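Local atomic coordinates of putative agmatinase (Clostridium difficile, PDB entry 3LHL), a protein that probably hydrolyses agmatine to putrescine and urea, as a manganese-dependent member of the arginase family. Residues A122-R127 and E164-A169; L50-Y55 and L270-S275. All coordinates share one frame; numbering follows the deposited sequence.

Overall arrangement
The chain is built round the eight-stranded parallel sheet of the arginase fold, and the two contacts lie on opposite sides of its centre, each about 17 Å from it. Their own centres are 33 Å apart and their nearest atoms about 15 Å, so they do not touch. Contact 1 belongs to the metal site: 122-127 follows strand 115-120 and supplies His123 and Asp125 to two manganese ions, while Thr124, Leu126 and Arg127 of the same loop meet helix 163-170 near edge strand 176-179. Contact 2 lies away from the annotated sites, where 50-55, just before the other edge strand, 57-62, packs on helix 258-278 near the C-terminal end of the chain.

Contact 1. Residues A122-R127 and E164-A169; sequences AHTDLR and EEFKFA. With MN (manganese (II) ion), chain C; MN (manganese (II) ion), chain B.
Thr124 CG2 sits over one face of the Phe166 ring, nearer the rim than the middle, in a CH-pi contact 3.9 Å from CG2 to the ring centroid. The Phe168 ring is met obliquely by Leu126, whose CD1 comes within 3.9 Å of Phe168 CD2 and also reaches Ala169 CB. Two further flat groups, the guanidinium of Arg127 and the carboxylate of Glu165, form a salt bridge with their planes 77° apart. Arg127 NE donates to Glu165 OE2 over 3.2 Å, approaching from above the carboxylate plane; NH2 makes a weak bond of 3.1 Å to Glu165 OE1. The backbone N of Arg127, 2.7 Å from Glu165 OE2, adds another weak bond, while Glu165 OE1 also accepts from Thr162 N. This loop carries the Asp-x-His-x-Asp signature of the arginase family, Asp121 to Asp125: His123 ND1 binds one manganese and Asp125 OD2 a second, with His98, Asp121, Asp202 and Asp204 completing the pair of sites. Between His123 and Asp125, Thr124 turns toward helix 163-170. Its OG1 lies between the backbone N and the carbonyl carbon (chi1 72°) and accepts a nearly straight bond from Leu126 N, 3.2 Å long, closing an ST turn. Met177 of strand 176-179 touches Thr124, Phe166 and Ala169, and Ile141 of helix 140-148 touches Leu126.

Contact 2. Residues L50-Y55 and L270-S275; sequences LDLEDY and LCLIIS
Apolar contacts centre on Leu272, which reaches from the helix into the bend of 50-55. Its CD2 methyl lies against the backbone where strand 50-51 passes into the 3-10 turn, 3.3 Å from Leu52 N, and it also meets Leu52 CD2 at 3.6 Å and, obliquely, the Tyr55 ring at CE2. The side chains of Leu52 and Leu272 cross at about a right angle, whereas those of Leu50 and Leu272 run alongside each other, pointing opposite ways, with Leu50 CB 4.0 Å from Leu272 CD2. Leu52 CD2 also touches Cys271 CB.

The aromatic contact is a CH-pi interaction: Ser275 CB lies over one face of the Tyr55 ring, 4.0 Å from its centroid, with Asp54 CB over the opposite face. Two polar bonds stay within their own segments. Ser275 OG, anti to its carbonyl carbon (chi1 -66°), donates back to Cys271 O over 2.8 Å; this oxygen also takes the helical bond from Ser275 N. Asp51 OD1 accepts from Glu53 N in an Asx turn and is also bonded to Thr43 OG1. Tyr55 OH, by contrast, bonds to Asp276 OD1, one residue beyond 270-275, tying loop to helix.

Strand 50-51 pairs antiparallel with 44-45, and the turn after it leads into strand 57-62. Helix 258-278 meets that strand and neighbouring strand 10-15 through Cys271 and Ser275, while Leu270 and Ile273 touch helix 229-235.

Contact 1. Residues A122-R127 and E164-A169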
ATOM      1  N   ALA A 122       1.108 -10.109   3.985  1.00 15.11           N
ATOM      2  CA  ALA A 122       1.046 -11.449   4.547  1.00 15.36           C
ATOM      3  C   ALA A 122       2.133 -12.231   3.814  1.00 17.72           C
ATOM      4  O   ALA A 122       2.644 -13.239   4.319  1.00 20.14           O
ATOM      5  CB  ALA A 122      -0.304 -12.065   4.281  1.00 14.32           C
ATOM      6  N   HIS A 123       2.493 -11.735   2.630  1.00 16.07           N
ATOM      7  CA  HIS A 123       3.505 -12.364   1.786  1.00 17.69           C
ATOM      8  C   HIS A 123       4.769 -11.520   1.632  1.00 18.02           C
ATOM      9  O   HIS A 123       4.713 -10.286   1.653  1.00 16.92           O
ATOM     10  CB  HIS A 123       2.915 -12.653   0.401  1.00 15.82           C
ATOM     11  CG  HIS A 123       1.553 -13.267   0.455  1.00 18.72           C
ATOM     12  ND1 HIS A 123       0.400 -12.512   0.518  1.00 16.36           N
ATOM     13  CD2 HIS A 123       1.162 -14.561   0.547  1.00 16.78           C
ATOM     14  CE1 HIS A 123      -0.641 -13.316   0.650  1.00 18.09           C
ATOM     15  NE2 HIS A 123      -0.205 -14.563   0.671  1.00 16.79           N
ATOM     16  N   THR A 124       5.901 -12.199   1.461  1.00 17.72           N
ATOM     17  CA  THR A 124       7.191 -11.536   1.298  1.00 16.67           C
ATOM     18  C   THR A 124       7.279 -10.764  -0.019  1.00 17.19           C
ATOM     19  O   THR A 124       7.812  -9.653  -0.063  1.00 17.69           O
ATOM     20  CB  THR A 124       8.368 -12.557   1.324  1.00 19.01           C
ATOM     21  OG1 THR A 124       8.363 -13.326   0.114  1.00 18.48           O
ATOM     22  CG2 THR A 124       8.248 -13.502   2.524  1.00 14.27           C
ATOM     23  N   ASP A 125       6.750 -11.355  -1.089  1.00 16.20           N
ATOM     24  CA  ASP A 125       6.801 -10.731  -2.409  1.00 17.20           C
ATOM     25  C   ASP A 125       8.255 -10.575  -2.863  1.00 18.36           C
ATOM     26  O   ASP A 125       8.576  -9.709  -3.674  1.00 18.69           O
ATOM     27  CB  ASP A 125       6.119  -9.358  -2.387  1.00 16.34           C
ATOM     28  CG  ASP A 125       4.609  -9.459  -2.366  1.00 16.16           C
ATOM     29  OD1 ASP A 125       4.089 -10.581  -2.542  1.00 18.00           O
ATOM     30  OD2 ASP A 125       3.944  -8.418  -2.185  1.00 15.59           O
ATOM     31  N   LEU A 126       9.132 -11.427  -2.339  1.00 19.71           N
ATOM     32  CA  LEU A 126      10.541 -11.354  -2.680  1.00 19.12           C
ATOM     33  C   LEU A 126      11.001 -12.299  -3.791  1.00 20.53           C
ATOM     34  O   LEU A 126      12.138 -12.205  -4.248  1.00 21.52           O
ATOM     35  CB  LEU A 126      11.386 -11.579  -1.424  1.00 18.21           C
ATOM     36  CG  LEU A 126      11.457 -10.410  -0.437  1.00 18.83           C
ATOM     37  CD1 LEU A 126      12.301 -10.790   0.765  1.00 17.55           C
ATOM     38  CD2 LEU A 126      12.058  -9.192  -1.134  1.00 19.98           C
ATOM     39  N   ARG A 127      10.143 -13.202  -4.245  1.00 21.79           N
ATOM     40  CA  ARG A 127      10.589 -14.110  -5.293  1.00 22.45           C
ATOM     41  C   ARG A 127      10.912 -13.353  -6.581  1.00 21.33           C
ATOM     42  O   ARG A 127      10.298 -12.329  -6.889  1.00 19.49           O
ATOM     43  CB  ARG A 127       9.554 -15.210  -5.546  1.00 22.71           C
ATOM     44  CG  ARG A 127       8.260 -14.781  -6.195  1.00 24.34           C
ATOM     45  CD  ARG A 127       7.279 -15.947  -6.130  1.00 24.77           C
ATOM     46  NE  ARG A 127       6.972 -16.273  -4.738  1.00 24.88           N
ATOM     47  CZ  ARG A 127       6.428 -17.414  -4.327  1.00 26.18           C
ATOM     48  NH1 ARG A 127       6.125 -18.367  -5.199  1.00 24.87           N
ATOM     49  NH2 ARG A 127       6.182 -17.597  -3.036  1.00 24.13           N
ATOM     50  N   GLU A 164      13.501 -19.663   0.593  1.00 24.65           N
ATOM     51  CA  GLU A 164      14.500 -18.775  -0.007  1.00 26.15           C
ATOM     52  C   GLU A 164      14.142 -17.305   0.207  1.00 24.29           C
ATOM     53  O   GLU A 164      15.003 -16.498   0.560  1.00 23.75           O
ATOM     54  CB  GLU A 164      14.623 -19.053  -1.508  1.00 28.08           C
ATOM     55  CG  GLU A 164      14.907 -20.514  -1.849  1.00 36.64           C
ATOM     56  CD  GLU A 164      16.384 -20.870  -1.794  1.00 40.63           C
ATOM     57  OE1 GLU A 164      17.033 -20.592  -0.760  1.00 42.18           O
ATOM     58  OE2 GLU A 164      16.892 -21.433  -2.794  1.00 42.49           O
ATOM     59  N   GLU A 165      12.873 -16.962  -0.008  1.00 23.42           N
ATOM     60  CA  GLU A 165      12.423 -15.585   0.175  1.00 21.62           C
ATOM     61  C   GLU A 165      12.714 -15.108   1.589  1.00 20.16           C
ATOM     62  O   GLU A 165      13.144 -13.979   1.793  1.00 20.17           O
ATOM     63  CB  GLU A 165      10.926 -15.462  -0.107  1.00 22.26           C
ATOM     64  CG  GLU A 165      10.550 -15.600  -1.572  1.00 22.80           C
ATOM     65  CD  GLU A 165       9.052 -15.521  -1.785  1.00 25.03           C
ATOM     66  OE1 GLU A 165       8.325 -16.355  -1.202  1.00 24.40           O
ATOM     67  OE2 GLU A 165       8.598 -14.626  -2.530  1.00 27.42           O
ATOM     68  N   PHE A 166      12.474 -15.970   2.569  1.00 21.15           N
ATOM     69  CA  PHE A 166      12.728 -15.613   3.961  1.00 21.98           C
ATOM     70  C   PHE A 166      14.229 -15.497   4.245  1.00 22.90           C
ATOM     71  O   PHE A 166      14.656 -14.576   4.943  1.00 22.57           O
ATOM     72  CB  PHE A 166      12.067 -16.637   4.892  1.00 18.77           C
ATOM     73  CG  PHE A 166      10.579 -16.445   5.033  1.00 18.31           C
ATOM     74  CD1 PHE A 166      10.069 -15.408   5.810  1.00 16.86           C
ATOM     75  CD2 PHE A 166       9.687 -17.279   4.369  1.00 18.08           C
ATOM     76  CE1 PHE A 166       8.697 -15.206   5.921  1.00 13.81           C
ATOM     77  CE2 PHE A 166       8.309 -17.081   4.476  1.00 16.74           C
ATOM     78  CZ  PHE A 166       7.816 -16.043   5.253  1.00 13.56           C
ATOM     79  N   LYS A 167      15.020 -16.424   3.705  1.00 23.00           N
ATOM     80  CA  LYS A 167      16.474 -16.393   3.885  1.00 26.68           C
ATOM     81  C   LYS A 167      17.022 -15.079   3.335  1.00 25.66           C
ATOM     82  O   LYS A 167      17.866 -14.436   3.958  1.00 23.45           O
ATOM     83  CB  LYS A 167      17.147 -17.546   3.130  1.00 28.01           C
ATOM     84  CG  LYS A 167      17.058 -18.906   3.788  1.00 33.92           C
ATOM     85  CD  LYS A 167      17.744 -19.958   2.922  1.00 38.58           C
ATOM     86  CE  LYS A 167      17.679 -21.338   3.555  1.00 43.10           C
ATOM     87  NZ  LYS A 167      18.172 -22.408   2.630  1.00 46.07           N
ATOM     88  N   PHE A 168      16.538 -14.704   2.153  1.00 26.39           N
ATOM     89  CA  PHE A 168      16.953 -13.476   1.480  1.00 27.21           C
ATOM     90  C   PHE A 168      16.911 -12.309   2.455  1.00 27.80           C
ATOM     91  O   PHE A 168      17.795 -11.450   2.453  1.00 28.61           O
ATOM     92  CB  PHE A 168      16.025 -13.186   0.293  1.00 28.50           C
ATOM     93  CG  PHE A 168      16.518 -12.095  -0.621  1.00 28.60           C
ATOM     94  CD1 PHE A 168      17.565 -12.330  -1.507  1.00 29.38           C
ATOM     95  CD2 PHE A 168      15.934 -10.832  -0.597  1.00 29.29           C
ATOM     96  CE1 PHE A 168      18.026 -11.323  -2.361  1.00 29.65           C
ATOM     97  CE2 PHE A 168      16.387  -9.816  -1.444  1.00 29.27           C
ATOM     98  CZ  PHE A 168      17.436 -10.063  -2.328  1.00 28.51           C
ATOM     99  N   ALA A 169      15.886 -12.290   3.300  1.00 28.42           N
ATOM    100  CA  ALA A 169      15.728 -11.218   4.272  1.00 30.21           C
ATOM    101  C   ALA A 169      16.368 -11.500   5.629  1.00 31.05           C
ATOM    102  O   ALA A 169      17.107 -10.666   6.149  1.00 32.74           O
ATOM    103  CB  ALA A 169      14.246 -10.901   4.460  1.00 28.81           C
TER
HETATM  104 MN    MN C 302      -0.100 -10.213  -0.071  1.00 17.84          MN
HETATM  105 MN    MN B 301       1.676  -8.066  -1.688  1.00 18.22          MN

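Contact 2. Residues L50-Y55 and L270-S275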
ATOM      1  N   LEU A  50      -9.247  13.193  14.360  1.00 22.50           N
ATOM      2  CA  LEU A  50      -8.968  14.016  13.189  1.00 21.73           C
ATOM      3  C   LEU A  50     -10.198  13.902  12.302  1.00 23.23           C
ATOM      4  O   LEU A  50     -10.921  12.911  12.378  1.00 24.42           O
ATOM      5  CB  LEU A  50      -7.735  13.494  12.450  1.00 21.73           C
ATOM      6  CG  LEU A  50      -6.392  13.574  13.191  1.00 21.61           C
ATOM      7  CD1 LEU A  50      -5.311  12.878  12.374  1.00 17.31           C
ATOM      8  CD2 LEU A  50      -6.022  15.032  13.441  1.00 19.78           C
ATOM      9  N   ASP A  51     -10.436  14.902  11.459  1.00 23.27           N
ATOM     10  CA  ASP A  51     -11.604  14.894  10.583  1.00 24.02           C
ATOM     11  C   ASP A  51     -11.206  15.226   9.148  1.00 24.42           C
ATOM     12  O   ASP A  51     -10.550  16.240   8.901  1.00 24.67           O
ATOM     13  CB  ASP A  51     -12.627  15.927  11.079  1.00 25.45           C
ATOM     14  CG  ASP A  51     -14.035  15.663  10.566  1.00 27.93           C
ATOM     15  OD1 ASP A  51     -14.232  15.531   9.341  1.00 30.00           O
ATOM     16  OD2 ASP A  51     -14.958  15.591  11.403  1.00 32.56           O
ATOM     17  N   LEU A  52     -11.610  14.383   8.203  1.00 24.91           N
ATOM     18  CA  LEU A  52     -11.290  14.613   6.795  1.00 26.79           C
ATOM     19  C   LEU A  52     -11.686  16.010   6.315  1.00 27.78           C
ATOM     20  O   LEU A  52     -11.078  16.551   5.395  1.00 27.19           O
ATOM     21  CB  LEU A  52     -11.983  13.568   5.913  1.00 25.38           C
ATOM     22  CG  LEU A  52     -11.369  12.161   5.895  1.00 27.39           C
ATOM     23  CD1 LEU A  52     -12.206  11.241   5.013  1.00 23.94           C
ATOM     24  CD2 LEU A  52      -9.934  12.237   5.378  1.00 23.97           C
ATOM     25  N   GLU A  53     -12.695  16.594   6.955  1.00 29.22           N
ATOM     26  CA  GLU A  53     -13.190  17.914   6.582  1.00 31.08           C
ATOM     27  C   GLU A  53     -12.233  19.074   6.839  1.00 30.06           C
ATOM     28  O   GLU A  53     -12.429  20.164   6.305  1.00 30.25           O
ATOM     29  CB  GLU A  53     -14.517  18.190   7.293  1.00 35.02           C
ATOM     30  CG  GLU A  53     -15.635  17.254   6.874  1.00 42.48           C
ATOM     31  CD  GLU A  53     -16.942  17.543   7.590  1.00 47.57           C
ATOM     32  OE1 GLU A  53     -16.972  17.445   8.841  1.00 48.96           O
ATOM     33  OE2 GLU A  53     -17.936  17.867   6.899  1.00 49.07           O
ATOM     34  N   ASP A  54     -11.206  18.852   7.651  1.00 27.50           N
ATOM     35  CA  ASP A  54     -10.251  19.917   7.939  1.00 27.51           C
ATOM     36  C   ASP A  54      -9.106  19.938   6.933  1.00 26.86           C
ATOM     37  O   ASP A  54      -8.162  20.708   7.091  1.00 25.20           O
ATOM     38  CB  ASP A  54      -9.648  19.750   9.337  1.00 28.13           C
ATOM     39  CG  ASP A  54     -10.696  19.719  10.429  1.00 30.64           C
ATOM     40  OD1 ASP A  54     -11.694  20.461  10.322  1.00 32.99           O
ATOM     41  OD2 ASP A  54     -10.509  18.963  11.404  1.00 30.93           O
ATOM     42  N   TYR A  55      -9.186  19.110   5.898  1.00 24.93           N
ATOM     43  CA  TYR A  55      -8.090  19.047   4.944  1.00 26.53           C
ATOM     44  C   TYR A  55      -8.458  19.151   3.476  1.00 27.04           C
ATOM     45  O   TYR A  55      -9.602  18.924   3.076  1.00 27.67           O
ATOM     46  CB  TYR A  55      -7.307  17.748   5.155  1.00 25.02           C
ATOM     47  CG  TYR A  55      -6.937  17.503   6.594  1.00 24.60           C
ATOM     48  CD1 TYR A  55      -5.943  18.260   7.215  1.00 23.31           C
ATOM     49  CD2 TYR A  55      -7.620  16.550   7.356  1.00 23.96           C
ATOM     50  CE1 TYR A  55      -5.643  18.080   8.563  1.00 23.63           C
ATOM     51  CE2 TYR A  55      -7.328  16.362   8.704  1.00 23.75           C
ATOM     52  CZ  TYR A  55      -6.341  17.133   9.300  1.00 24.16           C
ATOM     53  OH  TYR A  55      -6.069  16.975  10.639  1.00 28.16           O
ATOM     54  N   LEU A 270      -5.486   6.772   6.921  1.00 19.78           N
ATOM     55  CA  LEU A 270      -4.230   7.102   6.259  1.00 19.55           C
ATOM     56  C   LEU A 270      -4.254   8.511   5.686  1.00 19.03           C
ATOM     57  O   LEU A 270      -3.269   9.232   5.790  1.00 20.43           O
ATOM     58  CB  LEU A 270      -3.918   6.088   5.158  1.00 20.51           C
ATOM     59  CG  LEU A 270      -3.424   4.728   5.668  1.00 21.47           C
ATOM     60  CD1 LEU A 270      -3.248   3.771   4.507  1.00 19.90           C
ATOM     61  CD2 LEU A 270      -2.105   4.914   6.411  1.00 21.39           C
ATOM     62  N   CYS A 271      -5.371   8.904   5.080  1.00 19.32           N
ATOM     63  CA  CYS A 271      -5.479  10.249   4.529  1.00 18.91           C
ATOM     64  C   CYS A 271      -5.331  11.242   5.674  1.00 19.58           C
ATOM     65  O   CYS A 271      -4.601  12.225   5.570  1.00 20.85           O
ATOM     66  CB  CYS A 271      -6.834  10.455   3.844  1.00 19.17           C
ATOM     67  SG  CYS A 271      -6.995   9.682   2.213  1.00 21.85           S
ATOM     68  N   LEU A 272      -6.030  10.978   6.773  1.00 19.31           N
ATOM     69  CA  LEU A 272      -5.963  11.855   7.930  1.00 20.06           C
ATOM     70  C   LEU A 272      -4.522  11.994   8.415  1.00 20.33           C
ATOM     71  O   LEU A 272      -3.999  13.100   8.547  1.00 18.84           O
ATOM     72  CB  LEU A 272      -6.852  11.307   9.048  1.00 19.34           C
ATOM     73  CG  LEU A 272      -8.352  11.409   8.754  1.00 21.22           C
ATOM     74  CD1 LEU A 272      -9.152  10.693   9.828  1.00 20.04           C
ATOM     75  CD2 LEU A 272      -8.750  12.878   8.671  1.00 20.94           C
ATOM     76  N   ILE A 273      -3.880  10.861   8.659  1.00 19.88           N
ATOM     77  CA  ILE A 273      -2.504  10.835   9.130  1.00 21.87           C
ATOM     78  C   ILE A 273      -1.545  11.626   8.240  1.00 21.21           C
ATOM     79  O   ILE A 273      -0.769  12.445   8.727  1.00 19.79           O
ATOM     80  CB  ILE A 273      -2.025   9.365   9.270  1.00 24.51           C
ATOM     81  CG1 ILE A 273      -2.001   8.992  10.746  1.00 25.84           C
ATOM     82  CG2 ILE A 273      -0.667   9.155   8.619  1.00 27.80           C
ATOM     83  CD1 ILE A 273      -3.315   9.216  11.432  1.00 27.28           C
ATOM     84  N   ILE A 274      -1.604  11.379   6.938  1.00 20.60           N
ATOM     85  CA  ILE A 274      -0.725  12.064   6.002  1.00 20.96           C
ATOM     86  C   ILE A 274      -1.101  13.539   5.878  1.00 21.13           C
ATOM     87  O   ILE A 274      -0.235  14.414   5.930  1.00 18.11           O
ATOM     88  CB  ILE A 274      -0.778  11.391   4.603  1.00 19.60           C
ATOM     89  CG1 ILE A 274      -0.351   9.928   4.719  1.00 18.38           C
ATOM     90  CG2 ILE A 274       0.146  12.115   3.632  1.00 18.85           C
ATOM     91  CD1 ILE A 274      -0.553   9.133   3.451  1.00 18.64           C
ATOM     92  N   SER A 275      -2.394  13.811   5.730  1.00 21.98           N
ATOM     93  CA  SER A 275      -2.868  15.183   5.592  1.00 24.41           C
ATOM     94  C   SER A 275      -2.482  16.050   6.781  1.00 25.94           C
ATOM     95  O   SER A 275      -2.121  17.218   6.616  1.00 26.34           O
ATOM     96  CB  SER A 275      -4.385  15.208   5.418  1.00 23.08           C
ATOM     97  OG  SER A 275      -4.754  14.608   4.192  1.00 25.42           O
TER